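Local atomic coordinates of phosphodiesterase (Salpingoeca rosetta, PDB entry 7D7P), a protein that belongs to the 3'5'-cyclic nucleotide phosphodiesterase family, an all-helical fold of the HD superfamily built around a buried two-metal site. Residues A[109-114]-A[145-150]. Sequence-based numbering, arbitrary orientation.
Sequences WRHAVM and SHDLDH. With ZN (zinc ion), chain G; MG (magnesium ion), chain H.
His-111 and the pair His-146 and Asp-147 meet at a shared zinc ion. NE2 of His-111 binds the zinc ion at 2.3 Å. NE2 of His-146 and OD2 of Asp-147 each bind it at 2.2 Å. CG of His-111 is anti to its backbone N (chi1 171°), which carries the ring out from helix 109-126 toward the loop. Its ND1 side is turned to His-262, a second-shell partner that probably fixes the rotation of the ring. In His-146, CG sits between the backbone N and the carbonyl carbon (chi1 83°). This swings the ring end back toward the helix, and ND1 hydrogen-bonds to the carbonyl O of Ala-143. The two rings are oblique, with planes at 66°. NE2 of His-111 lies 3.3 Å from NE2 of His-146, in plane at the edge of the His-146 ring. OD2 of Asp-147 lies in plane at the edge of the His-111 ring, while CB of Asp-147 lies over one face of the His-146 ring, toward its rim. The two NE2 atoms and OD2 of Asp-147 are drawn together by the zinc ion, not by hydrogen bonds. The carboxylate of Asp-147 bridges the two metals, since its OD1 binds the magnesium ion at 2.2 Å. Water 3 is a second bridge, 2.0 Å from the magnesium ion and 2.5 Å from the zinc ion. Water 1, on the magnesium ion, donates to O of His-146. Asp-260 and water 4 complete the zinc shell. His-111, adjacent His-146 and Asp-147, and distant Asp-260 form the H…HD…D metal site of the HD superfamily.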
ATOM      1  N   TRP A 109     -21.728  -6.768  22.739  1.00 18.57           N
ATOM      2  CA  TRP A 109     -23.054  -6.783  22.126  1.00 15.78           C
ATOM      3  C   TRP A 109     -23.203  -5.697  21.071  1.00 13.87           C
ATOM      4  O   TRP A 109     -23.930  -5.882  20.089  1.00 14.47           O
ATOM      5  CB  TRP A 109     -24.123  -6.630  23.209  1.00 17.17           C
ATOM      6  CG  TRP A 109     -25.487  -6.204  22.719  1.00 25.16           C
ATOM      7  CD1 TRP A 109     -26.101  -5.005  22.950  1.00 25.87           C
ATOM      8  CD2 TRP A 109     -26.420  -6.990  21.963  1.00 22.74           C
ATOM      9  NE1 TRP A 109     -27.346  -4.990  22.375  1.00 20.22           N
ATOM     10  CE2 TRP A 109     -27.568  -6.196  21.764  1.00 23.72           C
ATOM     11  CE3 TRP A 109     -26.394  -8.284  21.436  1.00 20.76           C
ATOM     12  CZ2 TRP A 109     -28.676  -6.651  21.052  1.00 22.29           C
ATOM     13  CZ3 TRP A 109     -27.496  -8.734  20.728  1.00 23.83           C
ATOM     14  CH2 TRP A 109     -28.622  -7.920  20.544  1.00 24.96           C
ATOM     15  N   ARG A 110     -22.530  -4.560  21.251  1.00 17.32           N
ATOM     16  CA  ARG A 110     -22.638  -3.494  20.262  1.00 23.22           C
ATOM     17  C   ARG A 110     -21.895  -3.842  18.978  1.00 14.55           C
ATOM     18  O   ARG A 110     -22.313  -3.422  17.893  1.00 14.19           O
ATOM     19  CB  ARG A 110     -22.133  -2.181  20.856  1.00 15.24           C
ATOM     20  CG  ARG A 110     -23.184  -1.497  21.716  1.00 13.83           C
ATOM     21  CD  ARG A 110     -22.639  -0.299  22.474  1.00 19.21           C
ATOM     22  NE  ARG A 110     -23.722   0.503  23.041  1.00 30.23           N
ATOM     23  CZ  ARG A 110     -24.390   0.188  24.146  1.00 29.48           C
ATOM     24  NH1 ARG A 110     -24.089  -0.915  24.820  1.00 22.79           N
ATOM     25  NH2 ARG A 110     -25.361   0.979  24.583  1.00 26.54           N
ATOM     26  N   HIS A 111     -20.809  -4.614  19.072  1.00 15.81           N
ATOM     27  CA  HIS A 111     -20.156  -5.113  17.865  1.00 14.78           C
ATOM     28  C   HIS A 111     -21.078  -6.051  17.092  1.00 13.31           C
ATOM     29  O   HIS A 111     -21.121  -6.014  15.857  1.00 15.78           O
ATOM     30  CB  HIS A 111     -18.852  -5.824  18.226  1.00 15.37           C
ATOM     31  CG  HIS A 111     -18.221  -6.553  17.080  1.00 14.79           C
ATOM     32  ND1 HIS A 111     -17.857  -5.926  15.908  1.00 16.79           N
ATOM     33  CD2 HIS A 111     -17.887  -7.857  16.926  1.00 17.24           C
ATOM     34  CE1 HIS A 111     -17.328  -6.810  15.081  1.00 14.68           C
ATOM     35  NE2 HIS A 111     -17.335  -7.990  15.674  1.00 16.13           N
ATOM     36  N   ALA A 112     -21.820  -6.900  17.807  1.00 10.93           N
ATOM     37  CA  ALA A 112     -22.763  -7.798  17.147  1.00 17.85           C
ATOM     38  C   ALA A 112     -23.836  -7.020  16.394  1.00 12.36           C
ATOM     39  O   ALA A 112     -24.180  -7.368  15.258  1.00 13.97           O
ATOM     40  CB  ALA A 112     -23.403  -8.734  18.172  1.00 11.92           C
ATOM     41  N   VAL A 113     -24.377  -5.965  17.009  1.00 13.99           N
ATOM     42  CA  VAL A 113     -25.400  -5.164  16.340  1.00 17.73           C
ATOM     43  C   VAL A 113     -24.809  -4.444  15.133  1.00 13.30           C
ATOM     44  O   VAL A 113     -25.465  -4.304  14.094  1.00 17.30           O
ATOM     45  CB  VAL A 113     -26.040  -4.177  17.334  1.00 18.65           C
ATOM     46  CG1 VAL A 113     -27.101  -3.326  16.641  1.00 15.61           C
ATOM     47  CG2 VAL A 113     -26.638  -4.930  18.511  1.00 12.14           C
ATOM     48  N   MET A 114     -23.560  -3.983  15.252  1.00 21.41           N
ATOM     49  CA  MET A 114     -22.879  -3.358  14.121  1.00 18.03           C
ATOM     50  C   MET A 114     -22.765  -4.316  12.941  1.00 16.26           C
ATOM     51  O   MET A 114     -22.952  -3.918  11.786  1.00 14.13           O
ATOM     52  CB  MET A 114     -21.489  -2.879  14.546  1.00 19.52           C
ATOM     53  CG  MET A 114     -21.490  -1.599  15.363  1.00 22.43           C
ATOM     54  SD  MET A 114     -21.784  -0.151  14.337  1.00 23.47           S
ATOM     55  CE  MET A 114     -20.117   0.259  13.816  1.00 23.65           C
ATOM     56  N   SER A 145     -25.000 -13.506  16.058  1.00 11.23           N
ATOM     57  CA  SER A 145     -24.469 -14.591  16.870  1.00 13.42           C
ATOM     58  C   SER A 145     -22.995 -14.874  16.613  1.00 15.21           C
ATOM     59  O   SER A 145     -22.435 -15.775  17.245  1.00 15.54           O
ATOM     60  CB  SER A 145     -25.273 -15.873  16.609  1.00 15.21           C
ATOM     61  OG  SER A 145     -26.655 -15.683  16.855  1.00 20.72           O
ATOM     62  N   HIS A 146     -22.351 -14.127  15.713  1.00 16.15           N
ATOM     63  CA  HIS A 146     -21.066 -14.560  15.170  1.00 16.43           C
ATOM     64  C   HIS A 146     -19.920 -14.479  16.173  1.00 16.53           C
ATOM     65  O   HIS A 146     -18.876 -15.093  15.937  1.00 19.28           O
ATOM     66  CB  HIS A 146     -20.718 -13.741  13.927  1.00 17.93           C
ATOM     67  CG  HIS A 146     -20.089 -12.421  14.235  1.00 21.08           C
ATOM     68  ND1 HIS A 146     -20.821 -11.322  14.628  1.00 19.43           N
ATOM     69  CD2 HIS A 146     -18.795 -12.025  14.218  1.00 15.75           C
ATOM     70  CE1 HIS A 146     -20.005 -10.304  14.834  1.00 18.08           C
ATOM     71  NE2 HIS A 146     -18.771 -10.704  14.591  1.00 16.54           N
ATOM     72  N   ASP A 147     -20.077 -13.742  17.275  1.00 13.44           N
ATOM     73  CA  ASP A 147     -19.004 -13.591  18.253  1.00 14.81           C
ATOM     74  C   ASP A 147     -19.477 -13.922  19.664  1.00 15.01           C
ATOM     75  O   ASP A 147     -18.974 -13.354  20.635  1.00 13.74           O
ATOM     76  CB  ASP A 147     -18.420 -12.178  18.212  1.00 14.67           C
ATOM     77  CG  ASP A 147     -17.173 -12.084  17.352  1.00 16.73           C
ATOM     78  OD1 ASP A 147     -16.532 -13.127  17.103  1.00 14.86           O
ATOM     79  OD2 ASP A 147     -16.829 -10.960  16.929  1.00 17.05           O
ATOM     80  N   LEU A 148     -20.435 -14.841  19.790  1.00 16.12           N
ATOM     81  CA  LEU A 148     -21.026 -15.149  21.089  1.00 21.77           C
ATOM     82  C   LEU A 148     -19.975 -15.632  22.085  1.00 18.97           C
ATOM     83  O   LEU A 148     -19.151 -16.497  21.768  1.00 17.36           O
ATOM     84  CB  LEU A 148     -22.113 -16.209  20.929  1.00 18.75           C
ATOM     85  CG  LEU A 148     -23.497 -15.737  20.480  1.00 17.66           C
ATOM     86  CD1 LEU A 148     -24.273 -16.907  19.907  1.00 10.70           C
ATOM     87  CD2 LEU A 148     -24.252 -15.110  21.641  1.00 14.43           C
ATOM     88  N   ASP A 149     -20.016 -15.064  23.295  1.00 11.83           N
ATOM     89  CA  ASP A 149     -19.155 -15.464  24.411  1.00 20.96           C
ATOM     90  C   ASP A 149     -17.674 -15.245  24.108  1.00 21.50           C
ATOM     91  O   ASP A 149     -16.809 -15.951  24.631  1.00 23.31           O
ATOM     92  CB  ASP A 149     -19.416 -16.918  24.822  1.00 19.52           C
ATOM     93  CG  ASP A 149     -18.849 -17.253  26.191  1.00 22.51           C
ATOM     94  OD1 ASP A 149     -18.923 -16.396  27.098  1.00 25.31           O
ATOM     95  OD2 ASP A 149     -18.324 -18.375  26.356  1.00 22.71           O
ATOM     96  N   HIS A 150     -17.369 -14.266  23.260  1.00 23.09           N
ATOM     97  CA  HIS A 150     -15.993 -13.818  23.104  1.00 19.22           C
ATOM     98  C   HIS A 150     -15.487 -13.246  24.424  1.00 24.07           C
ATOM     99  O   HIS A 150     -16.242 -12.622  25.175  1.00 18.75           O
ATOM    100  CB  HIS A 150     -15.919 -12.763  21.997  1.00 22.51           C
ATOM    101  CG  HIS A 150     -14.610 -12.724  21.269  1.00 24.10           C
ATOM    102  ND1 HIS A 150     -13.460 -12.217  21.833  1.00 16.31           N
ATOM    103  CD2 HIS A 150     -14.277 -13.106  20.013  1.00 16.65           C
ATOM    104  CE1 HIS A 150     -12.471 -12.299  20.960  1.00 22.11           C
ATOM    105  NE2 HIS A 150     -12.940 -12.835  19.849  1.00 20.79           N
TER
HETATM  106 ZN    ZN G 806     -16.709 -10.027  14.943  1.00 22.94          ZN
HETATM  107 MG    MG H 807     -14.984 -13.498  15.637  1.00 21.78          MG
HETATM  108  O   HOH W   1     -16.369 -14.907  14.608  1.00 17.33           O
HETATM  109  O   HOH W   2     -13.609 -11.868  16.396  1.00 16.88           O
HETATM  110  O   HOH W   3     -15.602 -12.143  14.233  1.00 18.11           O
HETATM  111  O   HOH W   4     -14.463  -9.322  15.276  1.00 18.64           O
HETATM  112  O   HOH W   5     -14.006 -14.761  16.906  1.00 13.90           O